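Local coordinates for protein starch synthase I (Hordeum vulgare, PDB 4HLN) that belongs to the starch synthases, two-domain glycosyltransferase-family proteins of plants, and carries a bound glycan in this structure, at residues L316-F330 and K341-T354. Residues are numbered along the deposited sequence; the frame is centred on the assembly and turned at random.
Sequences LGLPPEWYGALEWVF and KGEAVNFLKGAVVT
Trp328 and Asn346 meet where an antiparallel strand pair runs into a helix, a worked example of how such a pair is fastened to the helix that follows it. Strand 327-329 pairs with strand 343-346, the middle strand of a small three-stranded sheet in the N-terminal glycosyltransferase domain. Trp328 N and O both bond to Ala344, and Phe330 N reaches Gly342 O at 2.7 Å. Indole and amide point the same way, planes 85° apart; Asn346 CB lies over the five-membered ring, 4.2 Å from its centroid, and ND2, also over the indole face, bonds to Gln305 OE1. With CG anti to the backbone N (chi1 -176°), Asn346 caps helix 347-354, its OD1 accepting from Lys349 N, nearly straight at the hydrogen (171°) but from above the amide plane. Farther round the indole, Lys349 CG lies 3.5 Å from Trp328 CE3, and Leu381 of helix 376-384 touches both residues. On the sheet face bearing Glu327, Val329 and Val345, Val345 CG1 meets the Tyr323 ring edge. A bend at chi2 turns Lys349 toward two backbone carbonyls, where NZ makes a weak bond to Ala325 O and a sound one to Glu327 O, 2.9 Å, on a lone pair.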
loop_
_atom_site.group_PDB
_atom_site.type_symbol
_atom_site.label_atom_id
_atom_site.label_comp_id
_atom_site.label_asym_id
_atom_site.label_seq_id
_atom_site.Cartn_x
_atom_site.Cartn_y
_atom_site.Cartn_z
ATOM N N LEU A 316 18.492 -20.831 -10.133
ATOM C CA LEU A 316 17.909 -20.529 -8.823
ATOM C C LEU A 316 18.299 -21.530 -7.734
ATOM O O LEU A 316 18.004 -21.315 -6.571
ATOM C CB LEU A 316 16.380 -20.417 -8.904
ATOM C CG LEU A 316 15.836 -19.505 -10.016
ATOM C CD1 LEU A 316 14.315 -19.528 -10.058
ATOM C CD2 LEU A 316 16.348 -18.067 -9.891
ATOM N N GLY A 317 18.961 -22.620 -8.109
ATOM C CA GLY A 317 19.390 -23.601 -7.129
ATOM C C GLY A 317 18.298 -24.361 -6.381
ATOM O O GLY A 317 18.566 -24.952 -5.344
ATOM N N LEU A 318 17.070 -24.332 -6.888
ATOM C CA LEU A 318 15.991 -25.175 -6.377
ATOM C C LEU A 318 15.983 -26.520 -7.078
ATOM O O LEU A 318 16.555 -26.670 -8.153
ATOM C CB LEU A 318 14.647 -24.518 -6.646
ATOM C CG LEU A 318 14.363 -23.184 -5.979
ATOM C CD1 LEU A 318 13.190 -22.540 -6.684
ATOM C CD2 LEU A 318 14.076 -23.378 -4.500
ATOM N N PRO A 319 15.309 -27.511 -6.490
ATOM C CA PRO A 319 15.221 -28.807 -7.182
ATOM C C PRO A 319 14.305 -28.762 -8.410
ATOM O O PRO A 319 13.467 -27.887 -8.536
ATOM C CB PRO A 319 14.655 -29.746 -6.106
ATOM C CG PRO A 319 14.954 -29.047 -4.789
ATOM C CD PRO A 319 14.824 -27.583 -5.102
ATOM N N PRO A 320 14.466 -29.716 -9.322
ATOM C CA PRO A 320 13.705 -29.743 -10.575
ATOM C C PRO A 320 12.182 -29.845 -10.439
ATOM O O PRO A 320 11.490 -29.308 -11.299
ATOM C CB PRO A 320 14.259 -30.987 -11.271
ATOM C CG PRO A 320 15.665 -31.101 -10.731
ATOM C CD PRO A 320 15.496 -30.769 -9.289
ATOM N N GLU A 321 11.679 -30.518 -9.407
ATOM C CA GLU A 321 10.240 -30.759 -9.247
ATOM C C GLU A 321 9.516 -29.470 -8.975
ATOM O O GLU A 321 8.298 -29.366 -9.181
ATOM C CB GLU A 321 9.959 -31.709 -8.074
ATOM C CG GLU A 321 10.945 -32.852 -7.951
ATOM C CD GLU A 321 12.195 -32.447 -7.196
ATOM O OE1 GLU A 321 12.059 -31.993 -6.037
ATOM O OE2 GLU A 321 13.306 -32.578 -7.760
ATOM N N TRP A 322 10.278 -28.489 -8.504
ATOM C CA TRP A 322 9.714 -27.203 -8.114
ATOM C C TRP A 322 9.481 -26.246 -9.262
ATOM O O TRP A 322 8.825 -25.224 -9.085
ATOM C CB TRP A 322 10.539 -26.550 -7.003
ATOM C CG TRP A 322 10.238 -27.218 -5.736
ATOM C CD1 TRP A 322 10.957 -28.210 -5.147
ATOM C CD2 TRP A 322 9.082 -27.010 -4.917
ATOM N NE1 TRP A 322 10.339 -28.610 -3.987
ATOM C CE2 TRP A 322 9.185 -27.893 -3.823
ATOM C CE3 TRP A 322 7.982 -26.146 -4.988
ATOM C CZ2 TRP A 322 8.223 -27.948 -2.809
ATOM C CZ3 TRP A 322 7.028 -26.196 -3.976
ATOM C CH2 TRP A 322 7.158 -27.089 -2.898
ATOM N N TYR A 323 9.997 -26.595 -10.433
ATOM C CA TYR A 323 9.774 -25.797 -11.624
ATOM C C TYR A 323 8.306 -25.393 -11.764
ATOM O O TYR A 323 8.013 -24.232 -12.012
ATOM C CB TYR A 323 10.273 -26.525 -12.875
ATOM C CG TYR A 323 10.001 -25.766 -14.144
ATOM C CD1 TYR A 323 10.498 -24.484 -14.322
ATOM C CD2 TYR A 323 9.240 -26.325 -15.169
ATOM C CE1 TYR A 323 10.240 -23.763 -15.492
ATOM C CE2 TYR A 323 8.984 -25.622 -16.342
ATOM C CZ TYR A 323 9.489 -24.339 -16.495
ATOM O OH TYR A 323 9.237 -23.623 -17.641
ATOM N N GLY A 324 7.378 -26.322 -11.564
ATOM C CA GLY A 324 5.963 -25.990 -11.710
ATOM C C GLY A 324 5.459 -24.788 -10.906
ATOM O O GLY A 324 4.485 -24.128 -11.275
ATOM N N ALA A 325 6.103 -24.507 -9.782
ATOM C CA ALA A 325 5.647 -23.431 -8.920
ATOM C C ALA A 325 6.011 -22.088 -9.530
ATOM O O ALA A 325 5.294 -21.101 -9.362
ATOM C CB ALA A 325 6.277 -23.558 -7.560
ATOM N N LEU A 326 7.141 -22.062 -10.227
ATOM C CA LEU A 326 7.621 -20.848 -10.852
ATOM C C LEU A 326 7.273 -20.771 -12.332
ATOM O O LEU A 326 7.437 -19.732 -12.941
ATOM C CB LEU A 326 9.129 -20.737 -10.692
ATOM C CG LEU A 326 9.582 -20.063 -9.408
ATOM C CD1 LEU A 326 9.062 -20.846 -8.242
ATOM C CD2 LEU A 326 11.067 -20.081 -9.396
ATOM N N GLU A 327 6.801 -21.876 -12.894
ATOM C CA GLU A 327 6.520 -21.944 -14.304
ATOM C C GLU A 327 5.425 -20.962 -14.699
ATOM O O GLU A 327 4.387 -20.869 -14.041
ATOM C CB GLU A 327 6.077 -23.344 -14.664
ATOM C CG GLU A 327 5.786 -23.499 -16.131
ATOM C CD GLU A 327 5.184 -24.844 -16.446
ATOM O OE1 GLU A 327 4.669 -25.497 -15.503
ATOM O OE2 GLU A 327 5.233 -25.241 -17.633
ATOM N N TRP A 328 5.654 -20.251 -15.796
ATOM C CA TRP A 328 4.699 -19.280 -16.294
ATOM C C TRP A 328 4.801 -19.223 -17.821
ATOM O O TRP A 328 5.834 -18.838 -18.380
ATOM C CB TRP A 328 5.049 -17.939 -15.711
ATOM C CG TRP A 328 3.995 -16.903 -15.770
ATOM C CD1 TRP A 328 4.096 -15.660 -16.348
ATOM C CD2 TRP A 328 2.698 -16.965 -15.175
ATOM N NE1 TRP A 328 2.939 -14.955 -16.151
ATOM C CE2 TRP A 328 2.063 -15.729 -15.431
ATOM C CE3 TRP A 328 2.013 -17.940 -14.442
ATOM C CZ2 TRP A 328 0.770 -15.451 -14.993
ATOM C CZ3 TRP A 328 0.729 -17.662 -14.005
ATOM C CH2 TRP A 328 0.120 -16.429 -14.288
ATOM N N VAL A 329 3.740 -19.633 -18.497
ATOM C CA VAL A 329 3.703 -19.546 -19.952
ATOM C C VAL A 329 2.810 -18.419 -20.455
ATOM O O VAL A 329 1.621 -18.351 -20.125
ATOM C CB VAL A 329 3.199 -20.844 -20.569
ATOM C CG1 VAL A 329 3.125 -20.694 -22.081
ATOM C CG2 VAL A 329 4.115 -22.004 -20.164
ATOM N N PHE A 330 3.375 -17.530 -21.264
ATOM C CA PHE A 330 2.565 -16.457 -21.840
ATOM C C PHE A 330 1.663 -16.933 -22.973
ATOM O O PHE A 330 2.055 -17.769 -23.808
ATOM C CB PHE A 330 3.426 -15.284 -22.276
ATOM C CG PHE A 330 4.027 -14.526 -21.126
ATOM C CD1 PHE A 330 3.320 -13.507 -20.507
ATOM C CD2 PHE A 330 5.289 -14.848 -20.644
ATOM C CE1 PHE A 330 3.875 -12.804 -19.440
ATOM C CE2 PHE A 330 5.842 -14.150 -19.583
ATOM C CZ PHE A 330 5.134 -13.127 -18.980
ATOM N N LYS A 341 8.390 -19.341 -27.568
ATOM C CA LYS A 341 7.529 -20.340 -26.925
ATOM C C LYS A 341 6.787 -19.753 -25.722
ATOM O O LYS A 341 5.889 -20.391 -25.170
ATOM C CB LYS A 341 8.338 -21.554 -26.462
ATOM C CG LYS A 341 9.293 -22.134 -27.493
ATOM C CD LYS A 341 8.828 -23.510 -27.958
ATOM C CE LYS A 341 10.003 -24.455 -28.246
ATOM N NZ LYS A 341 10.817 -24.782 -27.023
ATOM N N GLY A 342 7.183 -18.545 -25.316
ATOM C CA GLY A 342 6.544 -17.839 -24.218
ATOM C C GLY A 342 6.753 -18.430 -22.823
ATOM O O GLY A 342 5.932 -18.218 -21.932
ATOM N N GLU A 343 7.847 -19.167 -22.631
ATOM C CA GLU A 343 8.102 -19.850 -21.362
ATOM C C GLU A 343 8.961 -19.036 -20.398
ATOM O O GLU A 343 10.065 -18.601 -20.745
ATOM C CB GLU A 343 8.769 -21.199 -21.615
ATOM C CG GLU A 343 7.867 -22.208 -22.294
ATOM C CD GLU A 343 8.640 -23.380 -22.886
ATOM O OE1 GLU A 343 9.838 -23.203 -23.237
ATOM O OE2 GLU A 343 8.040 -24.475 -23.006
ATOM N N ALA A 344 8.463 -18.861 -19.176
ATOM C CA ALA A 344 9.145 -18.020 -18.200
ATOM C C ALA A 344 9.117 -18.573 -16.773
ATOM O O ALA A 344 8.422 -19.537 -16.474
ATOM C CB ALA A 344 8.513 -16.678 -18.207
ATOM N N VAL A 345 9.868 -17.926 -15.892
ATOM C CA VAL A 345 9.662 -18.095 -14.462
ATOM C C VAL A 345 9.175 -16.789 -13.878
ATOM O O VAL A 345 9.560 -15.712 -14.322
ATOM C CB VAL A 345 10.914 -18.555 -13.736
ATOM C CG1 VAL A 345 11.280 -19.953 -14.215
ATOM C CG2 VAL A 345 12.042 -17.583 -13.985
ATOM N N ASN A 346 8.310 -16.898 -12.884
ATOM C CA ASN A 346 7.608 -15.745 -12.374
ATOM C C ASN A 346 7.641 -15.733 -10.846
ATOM O O ASN A 346 6.822 -16.369 -10.191
ATOM C CB ASN A 346 6.168 -15.767 -12.901
ATOM C CG ASN A 346 5.373 -14.530 -12.504
ATOM O OD1 ASN A 346 5.582 -13.958 -11.432
ATOM N ND2 ASN A 346 4.435 -14.125 -13.364
ATOM N N PHE A 347 8.589 -14.987 -10.291
ATOM C CA PHE A 347 8.738 -14.867 -8.849
ATOM C C PHE A 347 7.445 -14.663 -8.081
ATOM O O PHE A 347 7.128 -15.454 -7.185
ATOM C CB PHE A 347 9.744 -13.777 -8.477
ATOM C CG PHE A 347 11.176 -14.256 -8.449
ATOM C CD1 PHE A 347 11.614 -15.244 -9.331
ATOM C CD2 PHE A 347 12.083 -13.729 -7.535
ATOM C CE1 PHE A 347 12.929 -15.676 -9.317
ATOM C CE2 PHE A 347 13.397 -14.156 -7.509
ATOM C CZ PHE A 347 13.823 -15.133 -8.407
ATOM N N LEU A 348 6.722 -13.596 -8.406
ATOM C CA LEU A 348 5.490 -13.263 -7.700
ATOM C C LEU A 348 4.509 -14.419 -7.788
ATOM O O LEU A 348 3.897 -14.808 -6.789
ATOM C CB LEU A 348 4.869 -12.005 -8.297
ATOM C CG LEU A 348 3.822 -11.319 -7.431
ATOM C CD1 LEU A 348 4.488 -10.884 -6.163
ATOM C CD2 LEU A 348 3.249 -10.109 -8.140
ATOM N N LYS A 349 4.371 -14.971 -8.995
ATOM C CA LYS A 349 3.523 -16.127 -9.205
ATOM C C LYS A 349 3.906 -17.272 -8.253
ATOM O O LYS A 349 3.044 -17.907 -7.653
ATOM C CB LYS A 349 3.620 -16.581 -10.660
ATOM C CG LYS A 349 2.723 -17.752 -11.025
ATOM C CD LYS A 349 3.440 -19.090 -10.897
ATOM C CE LYS A 349 2.575 -20.255 -11.412
ATOM N NZ LYS A 349 3.293 -21.572 -11.404
ATOM N N GLY A 350 5.206 -17.526 -8.140
ATOM C CA GLY A 350 5.744 -18.553 -7.266
ATOM C C GLY A 350 5.315 -18.391 -5.821
ATOM O O GLY A 350 4.969 -19.368 -5.149
ATOM N N ALA A 351 5.327 -17.150 -5.348
ATOM C CA ALA A 351 4.857 -16.838 -4.005
ATOM C C ALA A 351 3.348 -16.983 -3.889
ATOM O O ALA A 351 2.853 -17.442 -2.873
ATOM C CB ALA A 351 5.259 -15.433 -3.617
ATOM N N VAL A 352 2.612 -16.573 -4.917
ATOM C CA VAL A 352 1.158 -16.634 -4.854
ATOM C C VAL A 352 0.758 -18.081 -4.686
ATOM O O VAL A 352 -0.207 -18.424 -3.992
ATOM C CB VAL A 352 0.519 -16.078 -6.129
ATOM C CG1 VAL A 352 -0.842 -16.693 -6.336
ATOM C CG2 VAL A 352 0.425 -14.569 -6.060
ATOM N N VAL A 353 1.544 -18.935 -5.315
ATOM C CA VAL A 353 1.287 -20.351 -5.284
ATOM C C VAL A 353 1.648 -21.007 -3.941
ATOM O O VAL A 353 1.013 -21.969 -3.565
ATOM C CB VAL A 353 1.987 -21.033 -6.471
ATOM C CG1 VAL A 353 2.446 -22.431 -6.114
ATOM C CG2 VAL A 353 1.062 -21.039 -7.671
ATOM N N THR A 354 2.626 -20.469 -3.213
ATOM C CA THR A 354 3.159 -21.127 -2.009
ATOM C C THR A 354 2.976 -20.387 -0.677
ATOM O O THR A 354 3.184 -20.961 0.384
ATOM C CB THR A 354 4.666 -21.393 -2.151
ATOM O OG1 THR A 354 5.343 -20.156 -2.446
ATOM C CG2 THR A 354 4.920 -22.394 -3.255
#